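Local structure of siderophore biosynthesis lipase/esterase, putative (Aspergillus fumigatus, 6GUP) at residues L23-Y28 with S68-L74; K116-H122 with L157-Q163; E241-P246 with D255-Q260; L83-D87 with E248-F252; E170-W174 with Q287-V293. The protein hydrolyses the ester bonds of the iron-carrying siderophore fusarinine C, but not those of triacetylfusarinine C, as a homodimeric fungal esterase. All blocks are in the same frame, centred on the assembly; numbering follows the deposited sequence.

Contact 1 (L23-Y28 with S68-L74)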
# COMPACT_ATOMS: atom_id res chain seq x y z
N LEU A 23 -6.13 -1.45 7.18
CA LEU A 23 -5.54 -0.17 6.78
C LEU A 23 -4.76 0.49 7.91
O LEU A 23 -5.16 0.41 9.08
CB LEU A 23 -6.64 0.78 6.27
CG LEU A 23 -7.48 0.23 5.11
CD1 LEU A 23 -8.72 1.08 4.87
CD2 LEU A 23 -6.66 0.12 3.84
N VAL A 24 -3.66 1.15 7.55
CA VAL A 24 -2.72 1.74 8.52
C VAL A 24 -2.53 3.24 8.31
O VAL A 24 -2.75 3.76 7.21
CB VAL A 24 -1.33 1.06 8.50
CG1 VAL A 24 -1.45 -0.39 8.94
CG2 VAL A 24 -0.65 1.15 7.14
N THR A 25 -2.12 3.91 9.38
CA THR A 25 -1.68 5.30 9.31
C THR A 25 -0.37 5.45 10.10
O THR A 25 -0.27 4.95 11.23
CB THR A 25 -2.77 6.30 9.79
OG1 THR A 25 -2.27 7.64 9.71
CG2 THR A 25 -3.22 6.03 11.23
N PHE A 26 0.62 6.09 9.48
CA PHE A 26 1.95 6.27 10.08
C PHE A 26 2.08 7.68 10.66
O PHE A 26 1.98 8.66 9.92
CB PHE A 26 3.04 6.02 9.04
CG PHE A 26 4.43 6.35 9.54
CD1 PHE A 26 5.06 5.53 10.47
CD2 PHE A 26 5.10 7.48 9.08
CE1 PHE A 26 6.33 5.84 10.93
CE2 PHE A 26 6.37 7.79 9.54
CZ PHE A 26 6.99 6.97 10.46
N GLU A 27 2.33 7.75 11.96
CA GLU A 27 2.53 9.02 12.67
C GLU A 27 4.02 9.32 12.75
O GLU A 27 4.77 8.51 13.27
CB GLU A 27 1.95 8.92 14.08
CG GLU A 27 2.00 10.22 14.88
CD GLU A 27 1.45 10.08 16.29
OE1 GLU A 27 1.27 8.94 16.78
OE2 GLU A 27 1.21 11.12 16.93
N TYR A 28 4.42 10.50 12.28
CA TYR A 28 5.83 10.92 12.34
C TYR A 28 6.06 11.51 13.72
O TYR A 28 5.38 12.46 14.11
CB TYR A 28 6.14 11.99 11.29
CG TYR A 28 6.11 11.49 9.86
CD1 TYR A 28 4.91 11.15 9.24
CD2 TYR A 28 7.29 11.38 9.11
CE1 TYR A 28 4.87 10.71 7.93
CE2 TYR A 28 7.26 10.94 7.79
CZ TYR A 28 6.05 10.60 7.21
OH TYR A 28 6.02 10.16 5.91
N SER A 68 1.33 16.74 15.26
CA SER A 68 2.01 15.55 14.74
C SER A 68 1.45 15.21 13.36
O SER A 68 0.24 15.32 13.13
CB SER A 68 1.88 14.36 15.69
OG SER A 68 0.57 13.82 15.68
N LEU A 69 2.33 14.80 12.45
CA LEU A 69 1.98 14.51 11.07
C LEU A 69 1.59 13.04 10.92
O LEU A 69 2.29 12.16 11.42
CB LEU A 69 3.17 14.82 10.16
CG LEU A 69 3.06 14.55 8.65
CD1 LEU A 69 1.98 15.41 8.01
CD2 LEU A 69 4.40 14.79 7.98
N PHE A 70 0.48 12.79 10.23
CA PHE A 70 0.05 11.44 9.85
C PHE A 70 -0.01 11.31 8.33
O PHE A 70 -0.38 12.25 7.64
CB PHE A 70 -1.35 11.14 10.39
CG PHE A 70 -1.42 10.95 11.87
CD1 PHE A 70 -1.45 12.05 12.72
CD2 PHE A 70 -1.49 9.68 12.43
CE1 PHE A 70 -1.53 11.89 14.09
CE2 PHE A 70 -1.57 9.51 13.80
CZ PHE A 70 -1.59 10.61 14.64
N THR A 71 0.35 10.12 7.84
CA THR A 71 0.06 9.70 6.47
C THR A 71 -0.68 8.37 6.57
O THR A 71 -0.65 7.74 7.63
CB THR A 71 1.35 9.51 5.65
OG1 THR A 71 2.22 8.57 6.30
CG2 THR A 71 2.08 10.84 5.48
N LEU A 72 -1.35 7.95 5.50
CA LEU A 72 -2.18 6.74 5.56
C LEU A 72 -2.28 5.96 4.26
O LEU A 72 -2.00 6.48 3.17
CB LEU A 72 -3.59 7.06 6.07
CG LEU A 72 -4.67 7.54 5.09
CD1 LEU A 72 -5.99 7.71 5.80
CD2 LEU A 72 -4.26 8.82 4.39
N THR A 73 -2.70 4.70 4.40
CA THR A 73 -3.07 3.85 3.27
C THR A 73 -4.59 3.82 3.15
O THR A 73 -5.31 3.88 4.15
CB THR A 73 -2.58 2.41 3.45
OG1 THR A 73 -3.12 1.84 4.66
CG2 THR A 73 -1.06 2.37 3.51
N LEU A 74 -5.05 3.74 1.90
CA LEU A 74 -6.45 3.54 1.57
C LEU A 74 -6.52 2.24 0.77
O LEU A 74 -5.49 1.62 0.49
CB LEU A 74 -6.96 4.72 0.73
CG LEU A 74 -6.73 6.13 1.29
CD1 LEU A 74 -6.96 7.19 0.23
CD2 LEU A 74 -7.60 6.39 2.51
O HOH W 1 5.23 14.94 13.10
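Glu27 and Phe70 lie side by side across the antiparallel pair of strands 24-28 and 68-72, near one edge of the mixed sheet of this alpha/beta-hydrolase. Glu27 sets its CG anti to the backbone N (chi1 -176°) and stays extended beyond it. Its methylenes therefore run over one face of the Phe70 ring, CG standing 3.9 Å from the ring centroid, and the carboxylate is nearly parallel to that ring, the planes 18° apart. Past the ring, Ser68 OG donates to the anti side of Glu27 OE2 at 3.0 Å. Ser68 OG is also bonded to Lys104 NZ, and Glu27 OE1 to His17 NE2 of strand 12-18, so both oxygens of this buried carboxylate are engaged. On the other face of the sheet Tyr28 is sandwiched: Leu69 CD2 lies over one side of its ring, 4.1 Å from the centroid, and Phe26 CE2 over the opposite side. Thr71 CG2 meets the edge of the same ring, 3.7 Å from Tyr28 CE1. Phe26 also packs on Leu16 of the second subunit. Where the strand pairing runs out, Thr73 OG1 turns in between its own backbone N and carbonyl carbon (chi1 59°) and accepts from Val24 N at 3.0 Å. Thr71 O is gripped twice, from opposite faces of its carbonyl plane: by Phe26 N at 2.8 Å and by Thr25 OG1 at 2.6 Å.

Contact 2 (K116-H122 with L157-Q163)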
# COMPACT_ATOMS: atom_id res chain seq x y z
N LYS A 116 -7.24 19.51 17.50
CA LYS A 116 -7.64 20.04 16.20
C LYS A 116 -7.14 19.11 15.11
O LYS A 116 -6.07 18.52 15.24
CB LYS A 116 -7.07 21.45 16.00
CG LYS A 116 -7.69 22.47 16.93
CD LYS A 116 -7.49 23.90 16.44
CE LYS A 116 -8.15 24.90 17.37
NZ LYS A 116 -9.63 24.93 17.23
N ILE A 117 -7.93 18.99 14.05
CA ILE A 117 -7.61 18.11 12.93
C ILE A 117 -7.63 18.89 11.62
O ILE A 117 -8.59 19.60 11.33
CB ILE A 117 -8.60 16.94 12.77
CG1 ILE A 117 -9.08 16.36 14.12
CG2 ILE A 117 -7.96 15.87 11.89
CD1 ILE A 117 -8.22 15.26 14.71
N VAL A 118 -6.57 18.72 10.83
CA VAL A 118 -6.44 19.34 9.52
C VAL A 118 -6.19 18.23 8.50
O VAL A 118 -5.34 17.36 8.74
CB VAL A 118 -5.29 20.36 9.49
CG1 VAL A 118 -5.09 20.94 8.09
CG2 VAL A 118 -5.55 21.48 10.49
N LEU A 119 -6.91 18.27 7.39
CA LEU A 119 -6.72 17.31 6.30
C LEU A 119 -5.97 18.00 5.16
O LEU A 119 -6.46 18.98 4.60
CB LEU A 119 -8.07 16.79 5.81
CG LEU A 119 -8.05 15.61 4.83
CD1 LEU A 119 -7.56 14.34 5.51
CD2 LEU A 119 -9.43 15.39 4.23
N MET A 120 -4.79 17.48 4.83
CA MET A 120 -3.98 18.01 3.74
C MET A 120 -3.95 17.02 2.58
O MET A 120 -3.70 15.83 2.78
CB MET A 120 -2.56 18.29 4.22
CG MET A 120 -1.67 18.94 3.17
SD MET A 120 -0.20 19.70 3.89
CE MET A 120 0.55 20.39 2.42
N GLY A 121 -4.20 17.52 1.37
CA GLY A 121 -4.14 16.73 0.15
C GLY A 121 -2.94 17.14 -0.70
O GLY A 121 -2.67 18.34 -0.85
N HIS A 122 -2.24 16.15 -1.24
CA HIS A 122 -1.07 16.37 -2.09
C HIS A 122 -1.35 15.75 -3.45
O HIS A 122 -1.74 14.58 -3.53
CB HIS A 122 0.17 15.75 -1.44
CG HIS A 122 1.29 15.45 -2.39
ND1 HIS A 122 2.21 16.40 -2.79
CD2 HIS A 122 1.65 14.30 -3.01
CE1 HIS A 122 3.08 15.85 -3.62
NE2 HIS A 122 2.76 14.58 -3.77
N LEU A 157 -13.84 19.04 9.83
CA LEU A 157 -12.42 19.35 9.94
C LEU A 157 -12.23 20.77 10.47
O LEU A 157 -13.03 21.66 10.17
CB LEU A 157 -11.75 19.22 8.57
CG LEU A 157 -12.00 17.92 7.79
CD1 LEU A 157 -11.40 18.03 6.40
CD2 LEU A 157 -11.42 16.72 8.53
N ASP A 158 -11.17 20.97 11.25
CA ASP A 158 -10.77 22.31 11.70
C ASP A 158 -9.97 23.06 10.63
O ASP A 158 -9.80 24.27 10.73
CB ASP A 158 -9.95 22.21 12.99
CG ASP A 158 -10.74 21.60 14.13
OD1 ASP A 158 -11.61 22.29 14.70
OD2 ASP A 158 -10.49 20.42 14.45
N GLY A 159 -9.49 22.33 9.63
CA GLY A 159 -8.78 22.93 8.50
C GLY A 159 -8.69 21.99 7.32
O GLY A 159 -8.87 20.78 7.46
N ALA A 160 -8.42 22.56 6.14
CA ALA A 160 -8.24 21.77 4.92
C ALA A 160 -7.23 22.45 4.00
O ALA A 160 -7.34 23.65 3.73
CB ALA A 160 -9.57 21.59 4.21
N ILE A 161 -6.24 21.69 3.54
CA ILE A 161 -5.20 22.19 2.65
C ILE A 161 -5.17 21.32 1.39
O ILE A 161 -5.29 20.09 1.48
CB ILE A 161 -3.80 22.19 3.32
CG1 ILE A 161 -3.82 23.02 4.61
CG2 ILE A 161 -2.74 22.75 2.37
CD1 ILE A 161 -2.63 22.79 5.52
N MET A 162 -5.03 21.95 0.23
CA MET A 162 -4.85 21.25 -1.05
C MET A 162 -3.58 21.77 -1.72
O MET A 162 -3.51 22.94 -2.10
CB MET A 162 -6.06 21.45 -1.96
CG MET A 162 -7.38 21.01 -1.35
SD MET A 162 -8.68 20.70 -2.57
CE MET A 162 -9.08 22.36 -3.10
N GLN A 163 -2.59 20.90 -1.86
CA GLN A 163 -1.30 21.26 -2.45
C GLN A 163 -1.23 20.73 -3.88
O GLN A 163 -1.34 19.53 -4.11
CB GLN A 163 -0.16 20.67 -1.61
CG GLN A 163 1.24 21.12 -2.02
CD GLN A 163 1.86 20.27 -3.12
OE1 GLN A 163 1.75 19.04 -3.10
NE2 GLN A 163 2.51 20.92 -4.07
O HOH W 2 -11.42 25.01 14.89
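His122 ND1 donates to Gln163 OE1 at 2.7 Å, meeting the carbonyl almost end-on but tilted 25° from the imidazole plane. The amide reaches the ring through a bend at chi2 (-87°) and is held by further bonds: Tyr54 OH also bonds OE1, and NE2 bonds His327 O. At the far end Asp158 OD2 takes Ile117 N at 3.0 Å. Asp158 OD1 forms a salt bridge with Arg275, while water 2 links it to Lys116 NZ, which at 4.2 Å from Asp158 OD1 is beyond a direct salt bridge. Between these ends runs regular parallel pairing, for example Ile161 N to Leu119 O at 2.9 Å and Gly121 N to Ile161 O at 2.8 Å. Packing covers both faces: Met120 CG rests 3.9 Å from Ile161 CB on one, and Leu157 CD1 lies 3.6 Å from Leu119 CB on the other. These are central strands of an alpha/beta-hydrolase sheet, and the Gly121-His122 end leads into what is probably the nucleophile elbow, a GxSxG turn carrying Ser123.

Contact 3 (E241-P246 with D255-Q260)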
# COMPACT_ATOMS: atom_id res chain seq x y z
N GLU A 241 -15.03 16.03 -21.45
CA GLU A 241 -15.79 16.67 -20.38
C GLU A 241 -17.02 17.29 -21.01
O GLU A 241 -16.92 17.94 -22.05
CB GLU A 241 -14.96 17.76 -19.68
CG GLU A 241 -14.49 18.91 -20.58
CD GLU A 241 -15.41 20.12 -20.64
OE1 GLU A 241 -16.21 20.35 -19.70
OE2 GLU A 241 -15.33 20.87 -21.64
N SER A 242 -18.18 17.06 -20.41
CA SER A 242 -19.38 17.69 -20.91
C SER A 242 -19.47 19.09 -20.32
O SER A 242 -19.30 19.24 -19.11
CB SER A 242 -20.61 16.86 -20.61
OG SER A 242 -21.12 17.04 -19.32
N PRO A 243 -19.72 20.11 -21.17
CA PRO A 243 -20.01 21.45 -20.66
C PRO A 243 -21.09 21.49 -19.57
O PRO A 243 -21.01 22.33 -18.67
CB PRO A 243 -20.47 22.19 -21.91
CG PRO A 243 -19.67 21.57 -23.01
CD PRO A 243 -19.51 20.12 -22.63
N GLU A 244 -22.07 20.59 -19.64
CA GLU A 244 -23.05 20.42 -18.55
C GLU A 244 -22.47 19.71 -17.32
O GLU A 244 -22.76 20.13 -16.19
CB GLU A 244 -24.33 19.70 -19.05
CG GLU A 244 -25.41 20.64 -19.56
CD GLU A 244 -24.94 21.59 -20.65
OE1 GLU A 244 -25.45 22.73 -20.71
OE2 GLU A 244 -24.06 21.20 -21.45
N SER A 245 -21.65 18.67 -17.51
CA SER A 245 -21.02 17.95 -16.37
C SER A 245 -19.75 17.09 -16.66
O SER A 245 -19.72 16.33 -17.62
CB SER A 245 -22.07 17.08 -15.67
OG SER A 245 -21.49 16.17 -14.75
N PRO A 246 -18.71 17.19 -15.79
CA PRO A 246 -17.48 16.39 -15.82
C PRO A 246 -17.52 15.08 -15.02
O PRO A 246 -18.53 14.77 -14.39
CB PRO A 246 -16.46 17.34 -15.18
CG PRO A 246 -17.27 18.07 -14.17
CD PRO A 246 -18.57 18.33 -14.87
N ASP A 255 -11.53 24.93 -17.34
CA ASP A 255 -12.69 25.25 -18.19
C ASP A 255 -14.05 24.77 -17.63
O ASP A 255 -15.05 24.77 -18.35
CB ASP A 255 -12.48 24.75 -19.63
CG ASP A 255 -12.39 23.23 -19.73
OD1 ASP A 255 -12.10 22.56 -18.71
OD2 ASP A 255 -12.60 22.70 -20.84
N LEU A 256 -14.08 24.36 -16.36
CA LEU A 256 -15.34 24.04 -15.69
C LEU A 256 -16.13 25.31 -15.44
O LEU A 256 -15.56 26.35 -15.11
CB LEU A 256 -15.10 23.32 -14.35
CG LEU A 256 -14.38 21.97 -14.37
CD1 LEU A 256 -14.31 21.42 -12.95
CD2 LEU A 256 -15.05 20.98 -15.30
N SER A 257 -17.45 25.23 -15.60
CA SER A 257 -18.33 26.38 -15.42
C SER A 257 -18.51 26.72 -13.94
O SER A 257 -18.21 25.91 -13.06
CB SER A 257 -19.71 26.11 -16.04
OG SER A 257 -20.39 25.08 -15.35
N ASP A 258 -19.02 27.92 -13.68
CA ASP A 258 -19.36 28.36 -12.32
C ASP A 258 -20.49 27.51 -11.71
O ASP A 258 -20.53 27.35 -10.48
CB ASP A 258 -19.75 29.84 -12.30
CG ASP A 258 -18.56 30.77 -12.49
OD1 ASP A 258 -17.49 30.52 -11.90
OD2 ASP A 258 -18.69 31.76 -13.24
N GLU A 259 -21.38 26.99 -12.54
CA GLU A 259 -22.40 26.04 -12.10
C GLU A 259 -21.75 24.77 -11.54
O GLU A 259 -22.13 24.28 -10.48
CB GLU A 259 -23.37 25.66 -13.23
CG GLU A 259 -24.72 25.16 -12.74
CD GLU A 259 -25.32 24.08 -13.61
OE1 GLU A 259 -25.40 24.27 -14.84
OE2 GLU A 259 -25.72 23.02 -13.07
N GLN A 260 -20.76 24.25 -12.27
CA GLN A 260 -20.04 23.03 -11.87
C GLN A 260 -19.18 23.22 -10.61
O GLN A 260 -19.14 22.34 -9.76
CB GLN A 260 -19.18 22.50 -13.02
CG GLN A 260 -20.01 21.86 -14.13
CD GLN A 260 -19.33 21.85 -15.49
OE1 GLN A 260 -18.29 22.48 -15.70
NE2 GLN A 260 -19.93 21.13 -16.43
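The flat amide of Gln260 is enclosed by the loop 241-246, with Pro246 CD over one face, 3.7 Å from Gln260 CD, and Pro243 O off the other side, obliquely beyond NE2. Near the amide plane, at the NE2 edge, lies Glu244 O, 3.0 Å from Gln260 NE2. The same nitrogen makes a weak hydrogen bond to Ser242 O at 3.3 Å; the approach of Pro243 O is poorly angled for another. Gln260 belongs to a capping box that opens helix 258-262: Ser257, at the N-cap, accepts from Gln260 N through its OG at 3.2 Å, and Gln260 OE1 receives Ser257 N at 2.9 Å, from 37° out of the amide plane. One side chain thus closes the helix start with its oxygen and turns its nitrogen to the carbonyls of the preceding loop, and the bond to Ser257 N helps fix which end of the amide faces which way. The carboxylates of Glu241 and Asp255 arrive from opposite directions with their planes 52° apart. Glu241 OE2 and Asp255 OD2 are 3.4 Å from each other, two acceptors with no bond between them. Their repulsion is probably eased by Arg169, which forms a salt bridge with Asp255 OD1. The contact lies on the surface and joins two parts of the long connection following helix 231-238. Deeper in, the pyrrolidine of Pro246 meets the buried Leu256 side chain, CG to CD2 at 3.8 Å.

Contact 4 (L83-D87 with E248-F252)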
# COMPACT_ATOMS: atom_id res chain seq x y z
N LEU A 83 -11.86 3.33 -11.46
CA LEU A 83 -12.73 4.52 -11.38
C LEU A 83 -13.78 4.31 -10.29
O LEU A 83 -14.08 3.17 -9.92
CB LEU A 83 -13.41 4.77 -12.74
CG LEU A 83 -14.55 5.81 -12.90
CD1 LEU A 83 -14.06 7.24 -12.77
CD2 LEU A 83 -15.23 5.62 -14.25
N GLY A 84 -14.33 5.41 -9.78
CA GLY A 84 -15.37 5.37 -8.77
C GLY A 84 -14.79 5.06 -7.41
O GLY A 84 -15.35 4.26 -6.65
N HIS A 85 -13.65 5.69 -7.11
CA HIS A 85 -12.87 5.40 -5.91
C HIS A 85 -12.98 6.45 -4.79
O HIS A 85 -12.67 6.15 -3.64
CB HIS A 85 -11.40 5.19 -6.29
CG HIS A 85 -10.66 6.44 -6.65
ND1 HIS A 85 -10.64 6.95 -7.93
CD2 HIS A 85 -9.93 7.29 -5.89
CE1 HIS A 85 -9.92 8.06 -7.95
NE2 HIS A 85 -9.48 8.29 -6.72
N LEU A 86 -13.41 7.67 -5.13
CA LEU A 86 -13.42 8.78 -4.16
C LEU A 86 -14.39 8.59 -2.98
O LEU A 86 -14.10 9.06 -1.88
CB LEU A 86 -13.71 10.12 -4.84
CG LEU A 86 -12.61 10.79 -5.67
CD1 LEU A 86 -13.07 12.15 -6.15
CD2 LEU A 86 -11.31 10.93 -4.88
N ASP A 87 -15.52 7.92 -3.21
CA ASP A 87 -16.47 7.62 -2.12
C ASP A 87 -15.87 6.72 -1.05
O ASP A 87 -16.03 6.97 0.14
CB ASP A 87 -17.77 6.99 -2.66
CG ASP A 87 -18.72 8.01 -3.30
OD1 ASP A 87 -18.52 9.23 -3.13
OD2 ASP A 87 -19.68 7.57 -3.95
N GLU A 248 -15.94 12.23 -12.07
CA GLU A 248 -15.63 12.25 -10.63
C GLU A 248 -14.25 12.85 -10.33
O GLU A 248 -14.09 13.64 -9.40
CB GLU A 248 -15.72 10.83 -10.05
CG GLU A 248 -15.35 10.71 -8.58
CD GLU A 248 -15.39 9.28 -8.08
OE1 GLU A 248 -14.54 8.48 -8.54
OE2 GLU A 248 -16.24 8.96 -7.23
N ASP A 249 -13.25 12.45 -11.13
CA ASP A 249 -11.87 12.91 -10.96
C ASP A 249 -11.69 14.37 -11.36
O ASP A 249 -10.90 15.09 -10.74
CB ASP A 249 -10.90 12.06 -11.78
CG ASP A 249 -10.90 10.60 -11.37
OD1 ASP A 249 -11.03 10.31 -10.16
OD2 ASP A 249 -10.77 9.73 -12.25
N ASP A 250 -12.43 14.81 -12.38
CA ASP A 250 -12.23 16.13 -12.98
C ASP A 250 -12.86 17.24 -12.13
O ASP A 250 -13.90 17.81 -12.47
CB ASP A 250 -12.77 16.13 -14.41
CG ASP A 250 -12.33 17.34 -15.22
OD1 ASP A 250 -11.30 17.94 -14.87
OD2 ASP A 250 -13.02 17.67 -16.21
N LEU A 251 -12.20 17.54 -11.01
CA LEU A 251 -12.62 18.59 -10.08
C LEU A 251 -11.89 19.92 -10.33
O LEU A 251 -12.43 20.98 -10.03
CB LEU A 251 -12.37 18.15 -8.63
CG LEU A 251 -13.15 16.93 -8.13
CD1 LEU A 251 -12.56 16.40 -6.84
CD2 LEU A 251 -14.62 17.27 -7.95
N PHE A 252 -10.68 19.85 -10.90
CA PHE A 252 -9.76 20.99 -10.95
C PHE A 252 -9.44 21.52 -12.35
O PHE A 252 -8.48 22.28 -12.51
CB PHE A 252 -8.46 20.62 -10.22
CG PHE A 252 -8.68 20.08 -8.82
CD1 PHE A 252 -9.38 20.83 -7.88
CD2 PHE A 252 -8.19 18.83 -8.45
CE1 PHE A 252 -9.59 20.34 -6.60
CE2 PHE A 252 -8.39 18.34 -7.17
CZ PHE A 252 -9.09 19.10 -6.24
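Leu86 and Glu248 reach past one another, each toward the other's backbone, and their aliphatic parts supply most of the packing. Leu86 CD1 lies 3.6 Å from Glu248 CG and continues toward Leu251, with 4.3 Å between the two CD1 atoms. Leu86 CG in turn stands over one face of the His85 ring. Polar contacts gather where the chain enters helix 86-108. Glu248, extended with its CG anti to the backbone N (chi1 177°), carries OE1 to the bend at Gly84 and His85. There OE1 receives a weak hydrogen bond from His85 N at 3.3 Å and sits 3.2 Å from Gly84 CA. His85 swings its ring between its own backbone N and carbonyl carbon (chi1 74°), which brings CE1 to 3.3 Å from Asp249 OD1; ring and carboxylate planes are 39° apart. Charged groups also find partners beyond the two segments. Asp249 OD2 forms a salt bridge with Arg233 of helix 231-238, and Asp87 OD1, a like charge 4.7 Å from Glu248 OE2, is hydrogen-bonded to His131. The loop 248-252 thus meets the helix start with a carboxylate whose one clear bond across the contact is weak. The dipole at the N-terminal end of helix 86-108 would probably help to stabilise the negative charge of Glu248, with hydrocarbon packing doing much of the joining.

Contact 5 (E170-W174 with Q287-V293)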
# COMPACT_ATOMS: atom_id res chain seq x y z
N GLU A 170 -6.33 17.83 -18.00
CA GLU A 170 -5.55 18.93 -18.57
C GLU A 170 -4.04 18.66 -18.57
O GLU A 170 -3.33 19.19 -19.42
CB GLU A 170 -5.86 20.26 -17.87
CG GLU A 170 -7.20 20.84 -18.27
CD GLU A 170 -7.42 22.24 -17.76
OE1 GLU A 170 -7.12 22.51 -16.58
OE2 GLU A 170 -7.91 23.09 -18.54
N ALA A 171 -3.56 17.84 -17.64
CA ALA A 171 -2.17 17.39 -17.65
C ALA A 171 -1.85 16.51 -18.86
O ALA A 171 -0.77 16.64 -19.44
CB ALA A 171 -1.83 16.64 -16.36
N ILE A 172 -2.79 15.65 -19.24
CA ILE A 172 -2.64 14.81 -20.44
C ILE A 172 -2.68 15.65 -21.72
O ILE A 172 -1.89 15.41 -22.64
CB ILE A 172 -3.69 13.67 -20.47
CG1 ILE A 172 -3.41 12.67 -19.33
CG2 ILE A 172 -3.66 12.93 -21.81
CD1 ILE A 172 -4.51 11.68 -19.06
N GLN A 173 -3.58 16.63 -21.77
CA GLN A 173 -3.62 17.61 -22.88
C GLN A 173 -2.28 18.33 -23.08
O GLN A 173 -1.85 18.56 -24.21
CB GLN A 173 -4.72 18.66 -22.64
CG GLN A 173 -6.14 18.14 -22.79
CD GLN A 173 -7.20 19.15 -22.37
OE1 GLN A 173 -6.90 20.33 -22.14
NE2 GLN A 173 -8.44 18.70 -22.28
N TRP A 174 -1.63 18.66 -21.97
CA TRP A 174 -0.32 19.31 -21.96
C TRP A 174 0.81 18.36 -22.37
O TRP A 174 1.76 18.77 -23.04
CB TRP A 174 -0.06 19.90 -20.57
CG TRP A 174 1.15 20.77 -20.42
CD1 TRP A 174 2.09 20.67 -19.44
CD2 TRP A 174 1.54 21.89 -21.23
NE1 TRP A 174 3.04 21.65 -19.59
CE2 TRP A 174 2.73 22.41 -20.68
CE3 TRP A 174 0.99 22.50 -22.37
CZ2 TRP A 174 3.39 23.52 -21.23
CZ3 TRP A 174 1.66 23.60 -22.92
CH2 TRP A 174 2.84 24.10 -22.35
N GLN A 287 4.80 21.89 -13.84
CA GLN A 287 5.00 21.34 -15.18
C GLN A 287 3.81 20.53 -15.71
O GLN A 287 3.75 20.25 -16.90
CB GLN A 287 6.31 20.52 -15.25
CG GLN A 287 6.32 19.15 -14.55
CD GLN A 287 6.40 19.22 -13.03
OE1 GLN A 287 6.48 20.29 -12.43
NE2 GLN A 287 6.36 18.05 -12.39
N SER A 288 2.88 20.14 -14.82
CA SER A 288 1.66 19.43 -15.21
C SER A 288 0.54 20.35 -15.71
O SER A 288 -0.39 19.88 -16.37
CB SER A 288 1.13 18.59 -14.04
OG SER A 288 2.09 17.64 -13.62
N VAL A 289 0.61 21.64 -15.39
CA VAL A 289 -0.44 22.59 -15.74
C VAL A 289 -0.09 23.24 -17.07
O VAL A 289 1.02 23.76 -17.22
CB VAL A 289 -0.62 23.66 -14.64
CG1 VAL A 289 -1.72 24.64 -15.00
CG2 VAL A 289 -0.92 22.99 -13.31
N PRO A 290 -1.02 23.22 -18.05
CA PRO A 290 -0.74 23.86 -19.34
C PRO A 290 -0.49 25.37 -19.24
O PRO A 290 -1.06 26.03 -18.37
CB PRO A 290 -2.00 23.60 -20.18
CG PRO A 290 -2.81 22.60 -19.45
CD PRO A 290 -2.33 22.54 -18.03
N ALA A 291 0.36 25.88 -20.13
CA ALA A 291 0.68 27.31 -20.18
C ALA A 291 -0.52 28.17 -20.60
O ALA A 291 -0.55 29.37 -20.30
CB ALA A 291 1.86 27.56 -21.10
N TRP A 292 -1.49 27.57 -21.30
CA TRP A 292 -2.75 28.26 -21.64
C TRP A 292 -3.71 28.46 -20.45
O TRP A 292 -4.67 29.23 -20.57
CB TRP A 292 -3.46 27.58 -22.82
CG TRP A 292 -4.03 26.20 -22.58
CD1 TRP A 292 -5.19 25.88 -21.94
CD2 TRP A 292 -3.47 24.95 -23.03
NE1 TRP A 292 -5.39 24.52 -21.94
CE2 TRP A 292 -4.35 23.93 -22.60
CE3 TRP A 292 -2.32 24.60 -23.74
CZ2 TRP A 292 -4.10 22.57 -22.86
CZ3 TRP A 292 -2.07 23.26 -24.00
CH2 TRP A 292 -2.96 22.26 -23.56
N VAL A 293 -3.47 27.79 -19.32
CA VAL A 293 -4.27 27.96 -18.10
C VAL A 293 -3.76 29.17 -17.30
O VAL A 293 -2.58 29.23 -16.96
CB VAL A 293 -4.22 26.70 -17.20
CG1 VAL A 293 -5.04 26.89 -15.93
CG2 VAL A 293 -4.72 25.48 -17.97
O HOH W 3 -7.56 22.89 -21.21
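Trp174 lays its indole over the turn-forming chain at Pro290, where helix 168-178 docks on the loop that follows strand 278-283 of the alpha/beta-hydrolase sheet. With CG anti to the backbone N (chi1 -172°), the ring leaves the helix as a flat shelf. One face of it covers Val289 O, the CA of Pro290 and the backbone N of Ala291; Pro290 CA makes a CH-pi contact, 3.8 Å from the centroid of the five-membered ring. Trp292 closes the side of this shelf, its CZ3 3.5 Å from Trp174 CE3. The planes of the two six-membered rings are inclined by 79°. Pro290 fills the corner so formed: its CB sits over the centre of the Trp292 ring as well as beneath the rim of Trp174, while CG presses against the helix backbone, 3.4 Å from Glu170 O. Pro290 also begins the type I turn to Val293, which brings Trp292 round to the helix. Earlier in the loop, Ser288 O bulges against small Ala171, 3.3 Å from its CA. Ser288 N is bonded to Asp286, a probable member of the catalytic triad. Beyond the far edge of Trp292, Glu170 OE2, also held by Ser254 OG, joins Gln173 OE1 and Trp292 NE1 through water 3, which donates to both oxygens and accepts from NE1 at 2.8 Å.

In the fold
Contacts 1 and 2 form the buried core, two strand pairings of one sheet: the first antiparallel near an edge and close to the second subunit, the second parallel in its centre. Backbone bonds dominate both, whereas contacts 3, 4 and 5 join loops to helices or their starts and rely on side chains. Contact 3 is the surface case, polar and rich in acids; contacts 4 and 5 are partly buried, the former built on carboxylates and leucines, the latter on indoles and proline. The connection between helices 231-238 and 258-262 serves both contacts 3 and 4, which touch where the Leu256 side chain meets the backbone of Asp250 and Leu251. Contact 4 also reaches the sheet, through Phe252 against Met162 of contact 2.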